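Local coordinates for protein LysR family transcriptional regulator (Vibrio vulnificus, PDB 5B7H) that probably acts as a LysR-type transcription factor of the OxyR group, represented here by its regulatory domain, with the DNA-binding region absent, at residues K91-R96 with T163-M168; T151-V156 with Q178-I183. The protein carries 1 engineered substitution. All coordinates share one frame; numbering follows the deposited sequence. Where two conformers were deposited one is given.

Contact 1 of 2, residues K91-R96 with T163-M168; sequences KMVISR and TFIPQM
The carbonyl oxygen K91 O is gripped from across the sheet by two groups. I165 N donates a hydrogen bond to K91 O at 2.8 Å, nearly straight at 166°. F164 CA lies 3.2 Å from K91 O, a weaker C-H...O contact. K91 N returns a bond to I165 O, which makes K91 and I165 a hydrogen-bonded antiparallel pair. Two residues on, V93 N reaches T163 O at 3.1 Å in a more bent bond, and the strand 163-166 is thereby tied to 81-95.

Between these pairs M92 and F164 form a non-hydrogen-bonded pair with their side chains lying side by side and pointing the same way. M92 CG touches F164 CD2 at 3.7 Å, and M92 SD lies 4.8 Å from the F164 ring centroid, 51° off its normal, an oblique Met-aromatic contact. Thioether and phenyl suit this buried place, being apolar yet polarisable. On the other face, in the conformers given, V93 CG2 meets I165 CG1 at 3.6 Å and T163 CG2 at 3.8 Å. The valine and threonine methyls and the isoleucine methylene pack together under the helix 149-157, while T163 OG1 is satisfied by F117 O.

K91 shares that face but sits where the surface is partly open, as suits a long charged chain. The last bend of K91, chi4 -72°, turns K91 NZ to Q167 OE1 for a hydrogen bond of 2.9 Å. Q167 NE2 bonds D171 OD2, which favours the amide orientation that presents OE1 to the lysine.

Strand 81-95 is bonded along its other edge to 180-198, and 163-166 is the outermost strand on this side within the chain. Helix 149-157 covers the face carrying T163 and I165, and helix 167-171 starts directly after the strand, with P166 as its N-cap residue.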
ATOM      1  N   LYS A  91      12.163  13.233  -3.580  1.00 10.50           N
ATOM      2  CA  LYS A  91      11.605  14.530  -3.925  1.00 12.47           C
ATOM      3  C   LYS A  91      10.727  14.980  -2.772  1.00 12.67           C
ATOM      4  O   LYS A  91      10.417  14.219  -1.859  1.00 14.57           O
ATOM      5  CB  LYS A  91      10.725  14.409  -5.164  1.00 12.63           C
ATOM      6  CG  LYS A  91      11.498  13.992  -6.432  1.00 13.05           C
ATOM      7  CD  LYS A  91      12.390  15.120  -6.864  1.00 15.16           C
ATOM      8  CE  LYS A  91      12.748  14.946  -8.334  1.00 30.22           C
ATOM      9  NZ  LYS A  91      13.678  13.843  -8.458  1.00 26.53           N
ATOM     10  N   MET A  92      10.363  16.249  -2.781  1.00 12.39           N
ATOM     11  CA  MET A  92       9.302  16.713  -1.896  1.00 12.69           C
ATOM     12  C   MET A  92       8.040  16.940  -2.714  1.00 11.15           C
ATOM     13  O   MET A  92       8.077  17.151  -3.931  1.00 12.37           O
ATOM     14  CB  MET A  92       9.735  17.997  -1.166  1.00 13.68           C
ATOM     15  CG  MET A  92      10.990  17.764  -0.333  1.00 15.74           C
ATOM     16  SD  MET A  92      11.395  19.145   0.750  1.00 17.83           S
ATOM     17  CE  MET A  92      10.010  19.005   1.905  1.00 19.99           C
ATOM     18  N   VAL A  93       6.897  16.915  -2.046  0.86 10.42           N
ATOM     19  CA  VAL A  93       5.640  17.164  -2.733  0.86 11.78           C
ATOM     20  C   VAL A  93       4.823  18.145  -1.905  0.86 11.42           C
ATOM     21  O   VAL A  93       4.878  18.148  -0.674  0.86 10.83           O
ATOM     22  CB  VAL A  93       4.787  15.889  -3.001  0.86 11.86           C
ATOM     23  CG1 VAL A  93       5.352  15.027  -4.094  0.86 14.28           C
ATOM     24  CG2 VAL A  93       4.613  15.078  -1.692  0.86 10.68           C
ATOM     25  N   ILE A  94       4.059  18.979  -2.589  0.86 11.41           N
ATOM     26  CA  ILE A  94       3.083  19.872  -1.969  0.86 11.80           C
ATOM     27  C   ILE A  94       1.844  19.906  -2.857  0.86 12.57           C
ATOM     28  O   ILE A  94       1.884  19.585  -4.046  0.86 12.44           O
ATOM     29  CB  ILE A  94       3.616  21.314  -1.792  0.86 14.28           C
ATOM     30  CG1 ILE A  94       3.885  21.972  -3.153  0.86 13.77           C
ATOM     31  CG2 ILE A  94       4.859  21.300  -0.955  0.86 17.00           C
ATOM     32  CD1 ILE A  94       4.448  23.430  -3.047  0.86 18.10           C
ATOM     33  N   SER A  95       0.718  20.278  -2.275  1.00 12.20           N
ATOM     34  CA  SER A  95      -0.446  20.443  -3.133  0.51 13.62           C
ATOM     35  C   SER A  95      -0.307  21.680  -4.020  1.00 13.32           C
ATOM     36  O   SER A  95       0.284  22.699  -3.640  1.00 14.82           O
ATOM     37  CB  SER A  95      -1.713  20.533  -2.298  0.51 13.10           C
ATOM     38  OG  SER A  95      -1.720  21.747  -1.587  0.51 13.62           O
ATOM     39  N   ARG A  96      -0.870  21.578  -5.234  1.00 14.51           N
ATOM     40  CA  ARG A  96      -0.933  22.734  -6.125  1.00 16.52           C
ATOM     41  C   ARG A  96      -1.536  23.943  -5.419  1.00 16.43           C
ATOM     42  O   ARG A  96      -1.095  25.084  -5.639  1.00 20.36           O
ATOM     43  CB  ARG A  96      -1.827  22.333  -7.299  1.00 18.74           C
ATOM     44  CG  ARG A  96      -2.056  23.396  -8.338  1.00 29.31           C
ATOM     45  CD  ARG A  96      -0.739  23.772  -8.985  1.00 26.77           C
ATOM     46  NE  ARG A  96      -0.300  22.892 -10.078  1.00 24.90           N
ATOM     47  CZ  ARG A  96       0.625  23.281 -10.966  1.00 30.75           C
ATOM     48  NH1 ARG A  96       1.175  24.496 -10.838  1.00 25.30           N
ATOM     49  NH2 ARG A  96       1.001  22.484 -11.965  1.00 32.47           N
ATOM     50  N   THR A 163       5.952  16.604   2.340  1.00 10.56           N
ATOM     51  CA  THR A 163       6.681  15.430   2.800  1.00 10.17           C
ATOM     52  C   THR A 163       7.669  15.027   1.716  1.00 10.73           C
ATOM     53  O   THR A 163       7.709  15.625   0.639  1.00 11.80           O
ATOM     54  CB  THR A 163       5.707  14.269   3.092  1.00 11.08           C
ATOM     55  OG1 THR A 163       6.408  13.280   3.892  1.00 13.10           O
ATOM     56  CG2 THR A 163       5.166  13.626   1.779  1.00 11.79           C
ATOM     57  N   PHE A 164       8.474  14.020   2.033  1.00 10.94           N
ATOM     58  CA  PHE A 164       9.460  13.408   1.136  1.00  8.87           C
ATOM     59  C   PHE A 164       8.887  12.136   0.548  1.00 10.20           C
ATOM     60  O   PHE A 164       8.327  11.308   1.271  1.00 12.30           O
ATOM     61  CB  PHE A 164      10.749  13.054   1.888  1.00 10.26           C
ATOM     62  CG  PHE A 164      11.325  14.204   2.703  1.00 11.84           C
ATOM     63  CD1 PHE A 164      11.104  14.294   4.069  1.00 12.41           C
ATOM     64  CD2 PHE A 164      12.110  15.178   2.105  1.00 13.76           C
ATOM     65  CE1 PHE A 164      11.669  15.315   4.803  1.00 13.43           C
ATOM     66  CE2 PHE A 164      12.662  16.230   2.835  1.00 13.36           C
ATOM     67  CZ  PHE A 164      12.422  16.301   4.189  1.00 15.76           C
ATOM     68  N   ILE A 165       9.084  11.961  -0.765  0.56 11.04           N
ATOM     69  CA  ILE A 165       8.564  10.823  -1.537  0.56 12.33           C
ATOM     70  C   ILE A 165       9.679  10.211  -2.380  0.56 10.61           C
ATOM     71  O   ILE A 165      10.419  10.953  -3.038  0.56 11.28           O
ATOM     72  CB  ILE A 165       7.427  11.265  -2.488  0.56 10.45           C
ATOM     73  CG1 ILE A 165       6.265  11.847  -1.675  0.56 14.70           C
ATOM     74  CG2 ILE A 165       6.884  10.069  -3.261  0.56 11.58           C
ATOM     75  CD1 ILE A 165       5.751  10.850  -0.625  0.56 14.77           C
ATOM     76  N   PRO A 166       9.802   8.892  -2.448  1.00  8.92           N
ATOM     77  CA  PRO A 166      10.807   8.304  -3.334  1.00 11.26           C
ATOM     78  C   PRO A 166      10.373   8.363  -4.795  1.00  9.71           C
ATOM     79  O   PRO A 166       9.186   8.246  -5.141  1.00 10.25           O
ATOM     80  CB  PRO A 166      10.881   6.846  -2.840  1.00 12.29           C
ATOM     81  CG  PRO A 166       9.530   6.552  -2.283  1.00 12.96           C
ATOM     82  CD  PRO A 166       9.003   7.885  -1.721  1.00  8.64           C
ATOM     83  N   GLN A 167      11.384   8.530  -5.642  1.00 10.52           N
ATOM     84  CA  GLN A 167      11.176   8.640  -7.071  1.00 10.56           C
ATOM     85  C   GLN A 167      10.428   7.454  -7.623  1.00  9.70           C
ATOM     86  O   GLN A 167       9.558   7.625  -8.488  1.00  9.95           O
ATOM     87  CB  GLN A 167      12.498   8.824  -7.807  1.00 10.57           C
ATOM     88  CG  GLN A 167      12.269   9.199  -9.290  1.00 11.84           C
ATOM     89  CD  GLN A 167      11.583  10.547  -9.451  1.00 17.42           C
ATOM     90  OE1 GLN A 167      11.962  11.518  -8.786  1.00 22.02           O
ATOM     91  NE2 GLN A 167      10.603  10.620 -10.342  1.00 20.86           N
ATOM     92  N   MET A 168      10.705   6.235  -7.110  1.00 10.25           N
ATOM     93  CA  MET A 168      10.000   5.108  -7.711  1.00 10.08           C
ATOM     94  C   MET A 168       8.491   5.193  -7.510  1.00 10.12           C
ATOM     95  O   MET A 168       7.722   4.663  -8.323  1.00  9.53           O
ATOM     96  CB  MET A 168      10.562   3.765  -7.232  1.00  8.60           C
ATOM     97  CG  MET A 168      10.425   3.566  -5.726  1.00 11.09           C
ATOM     98  SD  MET A 168      10.862   1.859  -5.205  1.00 11.91           S
ATOM     99  CE  MET A 168      12.624   1.837  -5.601  1.00 10.40           C
TER

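Contact 2 of 2, residues T151-V156 with Q178-I183; sequences TLVQMV and QNLVVI
V153 CG1 meets two groups of the opposing segment, L180 CD1 at 3.6 Å and the amide nitrogen Q178 NE2 at 3.5 Å. It is placed there by a chi1 of 165°, which sets CG1 anti to the backbone N. One turn further along the helix, V156 CG1 approaches the other methyl of the leucine, L180 CD2, at 4.1 Å, the two side chains crossing at about a right angle. The forked leucine therefore gives one branch to each valine, and the beta-branched valines, which have few side-chain torsions to fix, offer it a compact apolar surface.

Q178 lies across the end of this apolar patch. Its side chain is extended beyond CG and crosses V153 at about a right angle, while Q178 OE1 comes to 3.7 Å from Q154 CG. The two glutamine amides are turned 60° apart, and no hydrogen bond joins the segments. The contact is van der Waals throughout, even where a polar group takes part.

The polar ends are settled in the next shell. Q178 NE2 bonds L174 O, which helps orient the amide and gives a partner to NE2 of this buried residue. Q154 NE2 bonds A27 O of the second subunit, and L31 of that subunit packs on Q154 while its C32 packs on Q178. A long amide suits both positions because its aliphatic part can pack while its head finds a partner. A157, next along the helix, also touches Q178 and L180.

A helix laid by its small aliphatic residues against a sheet, with T151, Q154 and M155 facing the second subunit, is in keeping with the periplasmic-binding-protein-like alpha/beta fold of LysR regulatory domains and with their pairing as dimers.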
ATOM      1  N   THR A 151      -1.412   7.219   2.556  1.00  7.55           N
ATOM      2  CA  THR A 151      -2.179   8.159   3.390  1.00  7.06           C
ATOM      3  C   THR A 151      -1.359   9.404   3.718  1.00  8.25           C
ATOM      4  O   THR A 151      -1.920  10.503   3.858  1.00  7.96           O
ATOM      5  CB  THR A 151      -2.758   7.496   4.642  1.00  8.45           C
ATOM      6  OG1 THR A 151      -1.702   6.908   5.417  1.00  9.03           O
ATOM      7  CG2 THR A 151      -3.829   6.457   4.297  1.00 11.17           C
ATOM      8  N   LEU A 152      -0.036   9.266   3.780  1.00  7.10           N
ATOM      9  CA  LEU A 152       0.822  10.435   3.895  1.00  8.49           C
ATOM     10  C   LEU A 152       0.619  11.379   2.716  1.00  7.00           C
ATOM     11  O   LEU A 152       0.429  12.607   2.888  1.00  9.43           O
ATOM     12  CB  LEU A 152       2.272   9.960   3.961  1.00 10.05           C
ATOM     13  CG  LEU A 152       3.385  11.004   3.986  1.00  9.37           C
ATOM     14  CD1 LEU A 152       3.203  11.943   5.149  1.00 13.27           C
ATOM     15  CD2 LEU A 152       4.734  10.238   4.050  1.00 12.31           C
ATOM     16  N   VAL A 153       0.670  10.837   1.498  1.00  7.20           N
ATOM     17  CA  VAL A 153       0.509  11.671   0.315  1.00  8.99           C
ATOM     18  C   VAL A 153      -0.891  12.273   0.263  1.00  9.00           C
ATOM     19  O   VAL A 153      -1.068  13.440  -0.146  1.00  8.96           O
ATOM     20  CB  VAL A 153       0.805  10.806  -0.917  1.00 10.81           C
ATOM     21  CG1 VAL A 153       0.286  11.532  -2.194  1.00 14.34           C
ATOM     22  CG2 VAL A 153       2.330  10.524  -0.959  1.00 12.78           C
ATOM     23  N   GLN A 154      -1.909  11.520   0.708  1.00  7.98           N
ATOM     24  CA  GLN A 154      -3.263  12.072   0.734  1.00  6.44           C
ATOM     25  C   GLN A 154      -3.367  13.256   1.695  1.00  8.48           C
ATOM     26  O   GLN A 154      -4.067  14.227   1.397  1.00  8.82           O
ATOM     27  CB  GLN A 154      -4.285  11.003   1.111  1.00  8.65           C
ATOM     28  CG  GLN A 154      -4.465   9.950  -0.004  1.00  7.20           C
ATOM     29  CD  GLN A 154      -4.897   8.584   0.501  1.00  8.29           C
ATOM     30  OE1 GLN A 154      -5.004   8.354   1.724  1.00  8.95           O
ATOM     31  NE2 GLN A 154      -5.055   7.658  -0.424  1.00  8.25           N
ATOM     32  N   MET A 155      -2.702  13.205   2.848  1.00  8.20           N
ATOM     33  CA  MET A 155      -2.718  14.378   3.736  1.00  7.94           C
ATOM     34  C   MET A 155      -2.045  15.583   3.084  1.00  7.33           C
ATOM     35  O   MET A 155      -2.529  16.718   3.214  1.00  9.23           O
ATOM     36  CB  MET A 155      -2.061  14.090   5.084  1.00  8.96           C
ATOM     37  CG  MET A 155      -2.901  13.151   5.934  1.00  8.17           C
ATOM     38  SD  MET A 155      -2.281  12.924   7.600  1.00 10.28           S
ATOM     39  CE  MET A 155      -0.861  11.864   7.318  1.00 11.71           C
ATOM     40  N   VAL A 156      -0.948  15.357   2.349  1.00  8.00           N
ATOM     41  CA  VAL A 156      -0.331  16.461   1.616  1.00 10.14           C
ATOM     42  C   VAL A 156      -1.299  16.966   0.560  1.00 10.11           C
ATOM     43  O   VAL A 156      -1.444  18.181   0.357  1.00  9.75           O
ATOM     44  CB  VAL A 156       1.016  15.992   1.027  1.00 10.58           C
ATOM     45  CG1 VAL A 156       1.591  17.072   0.069  1.00 10.51           C
ATOM     46  CG2 VAL A 156       2.023  15.727   2.165  1.00 12.55           C
ATOM     47  N   GLN A 178      -4.050  13.658  -7.885  1.00  8.01           N
ATOM     48  CA  GLN A 178      -4.084  14.278  -6.556  1.00  8.55           C
ATOM     49  C   GLN A 178      -3.661  15.726  -6.559  1.00  8.86           C
ATOM     50  O   GLN A 178      -3.577  16.331  -5.492  1.00 10.66           O
ATOM     51  CB  GLN A 178      -3.220  13.475  -5.565  1.00  9.32           C
ATOM     52  CG  GLN A 178      -3.690  12.007  -5.518  1.00 10.43           C
ATOM     53  CD  GLN A 178      -3.324  11.357  -4.207  1.00 15.29           C
ATOM     54  OE1 GLN A 178      -3.890  11.711  -3.187  1.00 12.82           O
ATOM     55  NE2 GLN A 178      -2.356  10.422  -4.229  1.00 10.87           N
ATOM     56  N   ASN A 179      -3.399  16.295  -7.742  0.59  9.26           N
ATOM     57  CA  ASN A 179      -3.103  17.724  -7.927  0.59 10.32           C
ATOM     58  C   ASN A 179      -1.905  18.193  -7.089  0.59 10.00           C
ATOM     59  O   ASN A 179      -1.965  19.246  -6.454  0.59 10.76           O
ATOM     60  CB  ASN A 179      -4.360  18.568  -7.661  0.59 11.17           C
ATOM     61  CG  ASN A 179      -4.350  19.859  -8.411  0.59 10.90           C
ATOM     62  OD1 ASN A 179      -3.479  20.078  -9.244  0.59 16.31           O
ATOM     63  ND2 ASN A 179      -5.289  20.736  -8.114  0.59 15.70           N
ATOM     64  N   LEU A 180      -0.794  17.435  -7.134  1.00 10.43           N
ATOM     65  CA  LEU A 180       0.419  17.709  -6.372  1.00 10.25           C
ATOM     66  C   LEU A 180       1.502  18.265  -7.286  1.00 12.72           C
ATOM     67  O   LEU A 180       1.454  18.140  -8.524  1.00 17.28           O
ATOM     68  CB  LEU A 180       0.953  16.432  -5.715  1.00 10.90           C
ATOM     69  CG  LEU A 180      -0.094  15.835  -4.758  1.00 11.45           C
ATOM     70  CD1 LEU A 180       0.305  14.444  -4.367  1.00 12.21           C
ATOM     71  CD2 LEU A 180      -0.212  16.725  -3.548  1.00 15.69           C
ATOM     72  N   VAL A 181       2.457  18.950  -6.661  1.00 11.70           N
ATOM     73  CA  VAL A 181       3.626  19.520  -7.335  1.00 12.28           C
ATOM     74  C   VAL A 181       4.854  18.852  -6.752  1.00 13.83           C
ATOM     75  O   VAL A 181       4.974  18.734  -5.526  1.00 12.38           O
ATOM     76  CB  VAL A 181       3.704  21.039  -7.117  1.00 14.78           C
ATOM     77  CG1 VAL A 181       4.972  21.578  -7.777  1.00 17.35           C
ATOM     78  CG2 VAL A 181       2.456  21.698  -7.753  1.00 20.53           C
ATOM     79  N   VAL A 182       5.765  18.420  -7.621  1.00 13.71           N
ATOM     80  CA  VAL A 182       7.004  17.760  -7.229  1.00 13.36           C
ATOM     81  C   VAL A 182       8.124  18.792  -7.220  1.00 14.58           C
ATOM     82  O   VAL A 182       8.339  19.504  -8.212  1.00 17.17           O
ATOM     83  CB  VAL A 182       7.324  16.617  -8.206  1.00 12.32           C
ATOM     84  CG1 VAL A 182       8.660  15.990  -7.869  1.00 15.35           C
ATOM     85  CG2 VAL A 182       6.209  15.584  -8.123  1.00 13.40           C
ATOM     86  N   ILE A 183       8.854  18.834  -6.106  0.51 14.52           N
ATOM     87  CA  ILE A 183       9.911  19.796  -5.838  0.51 15.23           C
ATOM     88  C   ILE A 183      11.181  19.034  -5.466  0.51 12.54           C
ATOM     89  O   ILE A 183      11.137  17.882  -5.032  0.51 14.94           O
ATOM     90  CB  ILE A 183       9.491  20.763  -4.697  0.51 19.73           C
ATOM     91  CG1 ILE A 183       8.136  21.404  -5.015  0.51 23.48           C
ATOM     92  CG2 ILE A 183      10.508  21.861  -4.512  0.51 18.74           C
ATOM     93  CD1 ILE A 183       8.167  22.216  -6.292  0.51 31.38           C
TER

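Both contacts are largely buried, with partly exposed edges at K91 and Q167 in contact 1 and at L180 in contact 2; their centres lie about 7 Å apart. Contact 1 pairs two strands within the sheet, whereas contact 2 sets a helix against the start of the adjoining strand. Accordingly, contact 1 combines backbone hydrogen bonds with packing on both faces and one polar side-chain bond; contact 2 is side-chain packing alone. They also touch directly. I94 O and V181 N, 2.8 Å apart, probably form a hydrogen bond between strands 81-95 and 180-198, and I165 CD1, in the conformer given, packs on V153 CG2. Contact 2 borders the second subunit, while no other chain of the assembly touches contact 1.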